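PDB 3SYJ: adhesion and penetration protein autotransporter from Haemophilus influenzae, which promotes bacterial adherence to and invasion of host cells by directly binding a host cell structure, and is probably a serine protease. Local coordinates for residues G1-G6 with Q10-F15; K19-F22 with N28-V31; V31-K34 with L38-T41. All coordinates share one frame; numbering follows the deposited sequence.

Contact 1: G1-G6 with Q10-F15; sequences GHTYFG and QYYRDF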
loop_
_atom_site.group_PDB
_atom_site.type_symbol
_atom_site.label_atom_id
_atom_site.label_comp_id
_atom_site.label_asym_id
_atom_site.label_seq_id
_atom_site.Cartn_x
_atom_site.Cartn_y
_atom_site.Cartn_z
ATOM N N GLY A 1 55.253 -40.275 0.570
ATOM C CA GLY A 1 55.516 -39.971 -0.828
ATOM C C GLY A 1 56.321 -38.702 -1.029
ATOM O O GLY A 1 56.665 -38.020 -0.067
ATOM N N HIS A 2 56.605 -38.385 -2.289
ATOM C CA HIS A 2 57.419 -37.236 -2.638
ATOM C C HIS A 2 56.585 -36.176 -3.316
ATOM O O HIS A 2 56.027 -36.411 -4.386
ATOM C CB HIS A 2 58.552 -37.649 -3.590
ATOM C CG HIS A 2 59.567 -38.559 -2.970
ATOM N ND1 HIS A 2 59.412 -39.926 -2.921
ATOM C CD2 HIS A 2 60.761 -38.296 -2.387
ATOM C CE1 HIS A 2 60.460 -40.467 -2.324
ATOM N NE2 HIS A 2 61.294 -39.499 -1.989
ATOM N N THR A 3 56.528 -34.999 -2.705
ATOM C CA THR A 3 55.845 -33.866 -3.296
ATOM C C THR A 3 56.858 -32.837 -3.814
ATOM O O THR A 3 58.062 -32.945 -3.559
ATOM C CB THR A 3 54.900 -33.193 -2.276
ATOM O OG1 THR A 3 55.663 -32.613 -1.210
ATOM C CG2 THR A 3 53.916 -34.213 -1.701
ATOM N N TYR A 4 56.352 -31.844 -4.537
ATOM C CA TYR A 4 57.159 -30.772 -5.097
ATOM C C TYR A 4 57.096 -29.534 -4.202
ATOM O O TYR A 4 56.041 -28.912 -4.054
ATOM C CB TYR A 4 56.652 -30.446 -6.503
ATOM C CG TYR A 4 57.346 -29.299 -7.194
ATOM C CD1 TYR A 4 58.704 -29.061 -7.010
ATOM C CD2 TYR A 4 56.647 -28.469 -8.063
ATOM C CE1 TYR A 4 59.339 -28.007 -7.653
ATOM C CE2 TYR A 4 57.271 -27.416 -8.709
ATOM C CZ TYR A 4 58.618 -27.191 -8.503
ATOM O OH TYR A 4 59.240 -26.149 -9.151
ATOM N N PHE A 5 58.234 -29.183 -3.609
ATOM C CA PHE A 5 58.330 -28.034 -2.714
ATOM C C PHE A 5 58.008 -26.709 -3.410
ATOM O O PHE A 5 57.772 -25.695 -2.749
ATOM C CB PHE A 5 59.720 -27.973 -2.062
ATOM C CG PHE A 5 59.857 -26.891 -1.023
ATOM C CD1 PHE A 5 59.166 -26.977 0.174
ATOM C CD2 PHE A 5 60.674 -25.791 -1.245
ATOM C CE1 PHE A 5 59.283 -25.988 1.137
ATOM C CE2 PHE A 5 60.800 -24.798 -0.288
ATOM C CZ PHE A 5 60.105 -24.896 0.906
ATOM N N GLY A 6 57.983 -26.725 -4.739
ATOM C CA GLY A 6 57.593 -25.554 -5.507
ATOM C C GLY A 6 56.096 -25.275 -5.486
ATOM O O GLY A 6 55.638 -24.238 -5.977
ATOM N N GLN A 10 49.970 -27.862 1.145
ATOM C CA GLN A 10 48.542 -27.962 1.432
ATOM C C GLN A 10 47.755 -28.660 0.323
ATOM O O GLN A 10 46.814 -29.405 0.608
ATOM C CB GLN A 10 47.933 -26.596 1.736
ATOM C CG GLN A 10 46.590 -26.690 2.452
ATOM C CD GLN A 10 46.707 -27.290 3.855
ATOM O OE1 GLN A 10 47.623 -26.961 4.609
ATOM N NE2 GLN A 10 45.768 -28.167 4.209
ATOM N N TYR A 11 48.136 -28.433 -0.933
ATOM C CA TYR A 11 47.446 -29.079 -2.053
ATOM C C TYR A 11 47.431 -30.590 -1.882
ATOM O O TYR A 11 46.403 -31.237 -2.008
ATOM C CB TYR A 11 48.120 -28.747 -3.384
ATOM C CG TYR A 11 47.752 -27.405 -3.961
ATOM C CD1 TYR A 11 46.527 -27.209 -4.595
ATOM C CD2 TYR A 11 48.642 -26.339 -3.903
ATOM C CE1 TYR A 11 46.197 -25.973 -5.138
ATOM C CE2 TYR A 11 48.326 -25.110 -4.440
ATOM C CZ TYR A 11 47.109 -24.930 -5.055
ATOM O OH TYR A 11 46.813 -23.700 -5.584
ATOM N N TYR A 12 48.589 -31.148 -1.590
ATOM C CA TYR A 12 48.717 -32.582 -1.477
ATOM C C TYR A 12 47.995 -33.128 -0.251
ATOM O O TYR A 12 47.547 -34.270 -0.237
ATOM C CB TYR A 12 50.194 -32.937 -1.401
ATOM C CG TYR A 12 51.009 -32.485 -2.590
ATOM C CD1 TYR A 12 51.082 -33.259 -3.747
ATOM C CD2 TYR A 12 51.721 -31.295 -2.553
ATOM C CE1 TYR A 12 51.843 -32.854 -4.835
ATOM C CE2 TYR A 12 52.486 -30.882 -3.631
ATOM C CZ TYR A 12 52.544 -31.664 -4.771
ATOM O OH TYR A 12 53.307 -31.245 -5.840
ATOM N N ARG A 13 47.912 -32.321 0.795
ATOM C CA ARG A 13 47.216 -32.746 1.999
ATOM C C ARG A 13 45.708 -32.696 1.765
ATOM O O ARG A 13 45.002 -33.652 2.066
ATOM C CB ARG A 13 47.606 -31.875 3.191
ATOM C CG ARG A 13 49.050 -32.043 3.660
ATOM C CD ARG A 13 49.333 -33.441 4.177
ATOM N NE ARG A 13 48.183 -33.997 4.878
ATOM C CZ ARG A 13 47.819 -33.653 6.104
ATOM N NH1 ARG A 13 48.543 -32.755 6.748
ATOM N NH2 ARG A 13 46.742 -34.186 6.678
ATOM N N ASP A 14 45.223 -31.586 1.216
ATOM C CA ASP A 14 43.797 -31.430 0.932
ATOM C C ASP A 14 43.319 -32.515 -0.030
ATOM O O ASP A 14 42.237 -33.090 0.145
ATOM C CB ASP A 14 43.497 -30.037 0.364
ATOM C CG ASP A 14 43.486 -28.950 1.442
ATOM O OD1 ASP A 14 43.561 -29.302 2.642
ATOM O OD2 ASP A 14 43.400 -27.749 1.089
ATOM N N PHE A 15 44.137 -32.790 -1.040
ATOM C CA PHE A 15 43.847 -33.815 -2.042
ATOM C C PHE A 15 43.524 -35.141 -1.347
ATOM O O PHE A 15 42.499 -35.760 -1.627
ATOM C CB PHE A 15 45.047 -33.981 -2.992
ATOM C CG PHE A 15 44.687 -34.502 -4.360
ATOM C CD1 PHE A 15 44.324 -33.631 -5.376
ATOM C CD2 PHE A 15 44.725 -35.863 -4.635
ATOM C CE1 PHE A 15 44.001 -34.103 -6.638
ATOM C CE2 PHE A 15 44.402 -36.344 -5.896
ATOM C CZ PHE A 15 44.043 -35.463 -6.900
#
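Thr3 packs over one face of the Tyr12 ring, which reaches from helix 9-17 to strand 2-4. Its CB lies 3.6 Å from the centroid of the Tyr12 ring and 11° off the normal, a CH-pi contact over the middle of the face. The methyl shares that face nearer the root of the side chain, with Thr3 CG2 3.5 Å from Tyr12 CG. The Thr3 torsion (chi1 66°) turns CG2 anti to the carbonyl carbon and down onto the aromatic carbons, while OG1 is hydrogen-bonded outside the two segments. At the far end of the ring the phenol oxygen meets the next residue of the strand: Tyr4 N gives a weak hydrogen bond to Tyr12 OH at 3.4 Å, approaching the ring obliquely. Tyr4 CB packs 3.5 Å from the same Tyr12 OH. The Tyr4 ring itself leads away from the helix; Gly6 N lies over one of its faces, and its hydroxyl bonds to Asp164.

One shell out, Gln10 and Asp14 bridge one turn of the helix, Gln10 NE2 donating to Asp14 OD1 at 2.9 Å. The donor comes 48° out of the carboxylate plane. Asp14 also bonds to Ala597 N through OD1 and to His596 ND1 through OD2, so the helix is held to residues far along the chain. On the strand side, Thr3 shares backbone bonds with Phe160 and Arg162 of the parallel strand 159-162. The N-terminal amine of Gly1 bonds to Asp217, the residue before Ser218, the active-site serine by similarity. That pairing recalls the buried N-terminus of activated chymotrypsin-like proteases, consistent with this S6 peptidase domain belonging to the same clan.

Contact 2: K19-F22 with N28-V31; sequences KGKF and NIKV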
loop_
_atom_site.group_PDB
_atom_site.type_symbol
_atom_site.label_atom_id
_atom_site.label_comp_id
_atom_site.label_asym_id
_atom_site.label_seq_id
_atom_site.Cartn_x
_atom_site.Cartn_y
_atom_site.Cartn_z
ATOM N N LYS A 19 39.651 -32.337 1.052
ATOM C CA LYS A 19 39.367 -31.042 1.656
ATOM C C LYS A 19 39.796 -29.913 0.733
ATOM O O LYS A 19 40.116 -30.142 -0.430
ATOM C CB LYS A 19 40.028 -30.920 3.028
ATOM C CG LYS A 19 39.459 -31.915 4.014
ATOM C CD LYS A 19 40.143 -31.867 5.362
ATOM C CE LYS A 19 39.374 -32.713 6.358
ATOM N NZ LYS A 19 39.919 -32.585 7.729
ATOM N N GLY A 20 39.795 -28.691 1.248
ATOM C CA GLY A 20 39.956 -27.534 0.392
ATOM C C GLY A 20 39.009 -27.642 -0.791
ATOM O O GLY A 20 37.816 -27.907 -0.633
ATOM N N LYS A 21 39.543 -27.453 -1.986
ATOM C CA LYS A 21 38.718 -27.473 -3.177
ATOM C C LYS A 21 38.521 -28.891 -3.684
ATOM O O LYS A 21 37.755 -29.121 -4.619
ATOM C CB LYS A 21 39.324 -26.577 -4.258
ATOM C CG LYS A 21 38.845 -25.144 -4.146
ATOM C CD LYS A 21 39.829 -24.150 -4.716
ATOM C CE LYS A 21 39.248 -22.747 -4.662
ATOM N NZ LYS A 21 40.329 -21.721 -4.587
ATOM N N PHE A 22 39.186 -29.842 -3.040
ATOM C CA PHE A 22 39.184 -31.219 -3.522
ATOM C C PHE A 22 38.096 -32.088 -2.886
ATOM O O PHE A 22 38.315 -33.255 -2.540
ATOM C CB PHE A 22 40.571 -31.830 -3.349
ATOM C CG PHE A 22 41.632 -31.152 -4.184
ATOM C CD1 PHE A 22 41.641 -31.298 -5.570
ATOM C CD2 PHE A 22 42.598 -30.355 -3.591
ATOM C CE1 PHE A 22 42.605 -30.678 -6.345
ATOM C CE2 PHE A 22 43.574 -29.729 -4.359
ATOM C CZ PHE A 22 43.579 -29.893 -5.744
ATOM N N ASN A 28 37.840 -29.222 -12.232
ATOM C CA ASN A 28 38.528 -28.022 -12.671
ATOM C C ASN A 28 39.127 -27.225 -11.522
ATOM O O ASN A 28 38.847 -26.039 -11.380
ATOM C CB ASN A 28 37.568 -27.142 -13.465
ATOM C CG ASN A 28 36.953 -27.882 -14.619
ATOM O OD1 ASN A 28 35.736 -27.964 -14.736
ATOM N ND2 ASN A 28 37.794 -28.459 -15.462
ATOM N N ILE A 29 39.940 -27.877 -10.695
ATOM C CA ILE A 29 40.615 -27.172 -9.611
ATOM C C ILE A 29 41.938 -26.601 -10.110
ATOM O O ILE A 29 42.832 -27.335 -10.534
ATOM C CB ILE A 29 40.858 -28.069 -8.376
ATOM C CG1 ILE A 29 39.537 -28.610 -7.828
ATOM C CG2 ILE A 29 41.579 -27.300 -7.281
ATOM C CD1 ILE A 29 39.199 -29.999 -8.317
ATOM N N LYS A 30 42.047 -25.283 -10.078
ATOM C CA LYS A 30 43.275 -24.625 -10.486
ATOM C C LYS A 30 44.354 -24.826 -9.430
ATOM O O LYS A 30 44.094 -24.709 -8.234
ATOM C CB LYS A 30 43.023 -23.141 -10.731
ATOM C CG LYS A 30 42.204 -22.869 -11.992
ATOM C CD LYS A 30 41.722 -21.426 -12.019
ATOM C CE LYS A 30 40.812 -21.154 -13.212
ATOM N NZ LYS A 30 41.526 -21.346 -14.503
ATOM N N VAL A 31 45.560 -25.151 -9.881
ATOM C CA VAL A 31 46.687 -25.360 -8.988
ATOM C C VAL A 31 47.806 -24.380 -9.326
ATOM O O VAL A 31 48.362 -24.423 -10.425
ATOM C CB VAL A 31 47.213 -26.797 -9.105
ATOM C CG1 VAL A 31 48.477 -26.970 -8.277
ATOM C CG2 VAL A 31 46.135 -27.779 -8.677
#
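Ile29, the first residue of strand 29-32, packs against Lys21 and Phe22 of the 19-22 turn. Just before it, Asn28 has a left-handed backbone and forms with Ile29 a G1 beta bulge facing Ser42. At Ile29 all the branches are used. With CG1 beside the backbone N (chi1 -59°), CG2 stands anti to it and lies 3.6 Å from Phe22 CZ and 3.8 Å from Lys21 CB. CG1 rests 3.7 Å from the carbonyl oxygen Lys21 O, and Ile29 CD1 lies 3.9 Å from Phe22 CD1. The isoleucine thus crosses the Phe22 ring obliquely, its carbons near CD1, CE1 and CZ. The Lys21 side chain is used only at its base: beyond CG the chain runs out extended, its amine leading away from the strand. Lys30 points its CB bond away from the turn, and its side chain touches Leu38 and Thr41 of the partner strand instead. Val31 returns to the buried side, where its CG2 comes to the edge of the Phe22 ring, near the ring plane and 4.4 Å from CZ.

No hydrogen bond joins the two segments; apolar contact does the work. What presents Phe22 is a type II' beta turn, closed by Phe22 N to Lys19 O at 2.8 Å. Gly20 takes its second position with the positive phi (49°) that suits glycine. Beyond the two segments, Phe22 also packs edge-to-face with Phe15 and touches Tyr11, both from helix 9-17, while Met48 and Leu209 come in from loops. The turn sits between helix 9-17 and the 29-32/38-42 hairpin, its Gly20 backbone bonded to Pro595.

Contact 3: V31-K34 with L38-T41; sequences VYNK and LVGT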
loop_
_atom_site.group_PDB
_atom_site.type_symbol
_atom_site.label_atom_id
_atom_site.label_comp_id
_atom_site.label_asym_id
_atom_site.label_seq_id
_atom_site.Cartn_x
_atom_site.Cartn_y
_atom_site.Cartn_z
ATOM N N VAL A 31 45.560 -25.151 -9.881
ATOM C CA VAL A 31 46.687 -25.360 -8.988
ATOM C C VAL A 31 47.806 -24.380 -9.326
ATOM O O VAL A 31 48.362 -24.423 -10.425
ATOM C CB VAL A 31 47.213 -26.797 -9.105
ATOM C CG1 VAL A 31 48.477 -26.970 -8.277
ATOM C CG2 VAL A 31 46.135 -27.779 -8.677
ATOM N N TYR A 32 48.120 -23.493 -8.387
ATOM C CA TYR A 32 49.153 -22.478 -8.591
ATOM C C TYR A 32 50.427 -22.862 -7.849
ATOM O O TYR A 32 50.362 -23.526 -6.821
ATOM C CB TYR A 32 48.659 -21.109 -8.114
ATOM C CG TYR A 32 47.397 -20.657 -8.808
ATOM C CD1 TYR A 32 47.451 -19.964 -10.011
ATOM C CD2 TYR A 32 46.148 -20.944 -8.271
ATOM C CE1 TYR A 32 46.297 -19.563 -10.659
ATOM C CE2 TYR A 32 44.989 -20.546 -8.906
ATOM C CZ TYR A 32 45.067 -19.857 -10.099
ATOM O OH TYR A 32 43.912 -19.461 -10.729
ATOM N N ASN A 33 51.585 -22.464 -8.375
ATOM C CA ASN A 33 52.838 -22.680 -7.658
ATOM C C ASN A 33 53.102 -21.575 -6.634
ATOM O O ASN A 33 52.289 -20.663 -6.463
ATOM C CB ASN A 33 54.026 -22.863 -8.608
ATOM C CG ASN A 33 54.308 -21.629 -9.470
ATOM O OD1 ASN A 33 53.940 -20.503 -9.130
ATOM N ND2 ASN A 33 54.969 -21.850 -10.596
ATOM N N LYS A 34 54.230 -21.664 -5.937
ATOM C CA LYS A 34 54.509 -20.699 -4.887
ATOM C C LYS A 34 54.752 -19.306 -5.461
ATOM O O LYS A 34 54.721 -18.314 -4.735
ATOM C CB LYS A 34 55.661 -21.173 -3.997
ATOM C CG LYS A 34 55.278 -22.401 -3.173
ATOM C CD LYS A 34 56.326 -22.787 -2.142
ATOM C CE LYS A 34 55.789 -23.892 -1.234
ATOM N NZ LYS A 34 56.850 -24.626 -0.487
ATOM N N LEU A 38 49.878 -20.384 -12.540
ATOM C CA LEU A 38 49.117 -21.587 -12.846
ATOM C C LEU A 38 50.013 -22.727 -13.318
ATOM O O LEU A 38 50.697 -22.610 -14.332
ATOM C CB LEU A 38 48.078 -21.286 -13.921
ATOM C CG LEU A 38 47.151 -22.432 -14.315
ATOM C CD1 LEU A 38 46.183 -22.744 -13.178
ATOM C CD2 LEU A 38 46.410 -22.069 -15.593
ATOM N N VAL A 39 49.984 -23.837 -12.591
ATOM C CA VAL A 39 50.734 -25.024 -12.974
ATOM C C VAL A 39 49.878 -25.908 -13.868
ATOM O O VAL A 39 50.365 -26.502 -14.829
ATOM C CB VAL A 39 51.162 -25.838 -11.736
ATOM C CG1 VAL A 39 51.866 -27.128 -12.158
ATOM C CG2 VAL A 39 52.043 -24.993 -10.830
ATOM N N GLY A 40 48.592 -25.978 -13.541
ATOM C CA GLY A 40 47.657 -26.804 -14.277
ATOM C C GLY A 40 46.286 -26.783 -13.637
ATOM O O GLY A 40 46.092 -26.201 -12.568
ATOM N N THR A 41 45.321 -27.409 -14.297
ATOM C CA THR A 41 43.989 -27.512 -13.735
ATOM C C THR A 41 43.680 -28.970 -13.452
ATOM O O THR A 41 43.819 -29.828 -14.325
ATOM C CB THR A 41 42.933 -26.939 -14.671
ATOM O OG1 THR A 41 43.210 -25.557 -14.896
ATOM C CG2 THR A 41 41.552 -27.072 -14.046
#
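Val31 offers both of its backbone polar atoms to Val39 and Gly40. Its N-H goes to Gly40 O at 2.9 Å, nearly in line with the carbonyl (C=O...N 173°). Its own oxygen receives two donors: Val39 N at 2.8 Å from Val31 O, with an N-H...O angle of 162°, and Gly40 N at 3.5 Å from Val31 O, a weak bond. Two residues of one strand thus face one of the other. Val39 pays for the extra residue with a helix-like conformation (psi -38°), and its CG2 packs 3.7 Å from Asn33 CB.

One step on, Tyr32 and Leu38 form a non-hydrogen-bonded antiparallel pair with CA atoms 4.3 Å apart. Tyr32 N turns instead to the hydroxyl of Tyr11 on helix 9-17. The two side chains leave the sheet on the same face: Leu38 CD1 lies over one face of the Tyr32 ring, 4.1 Å from CE1. Nearer the backbone, Tyr32 CD1 lies 3.5 Å from Leu38 N.

Beyond the paired residues the acceptor Asn33 OD1 takes the backbone N of Gln37, and weakly that of Gln35, both in the connection between the strands. Lys34 makes no contact with 38-41; its NZ forms a salt bridge with Glu609, a hydrogen bond with Phe5 O and a cation-pi contact with the Phe5 ring. Val31 and Val39 both touch Pro208 of a loop. Strands 29-32 and 38-42 form a short antiparallel beta hairpin, interrupted by a classic beta bulge, near the N-terminus of the S6 peptidase domain.

In the fold
The three contacts follow one another along the first 41 residues of the passenger domain, all within its peptidase portion. Contacts 2 and 3 share Val31 and strand 29-32, with centres about 10 Å apart; one uses the strand's packing toward the turn, the other its pairing with 38-42. Contact 1 lies about 12 Å from the centre of each. Its helix passes into contact 2 through a probable hydrogen bond from Lys19 N to Asp14 O (2.8 Å). The loop after its strand reaches contact 3 through a probable hydrogen bond from Lys34 N to Gly6 O (2.9 Å). All three lie away from Ser218; the Gly1 end of contact 1 leads toward it.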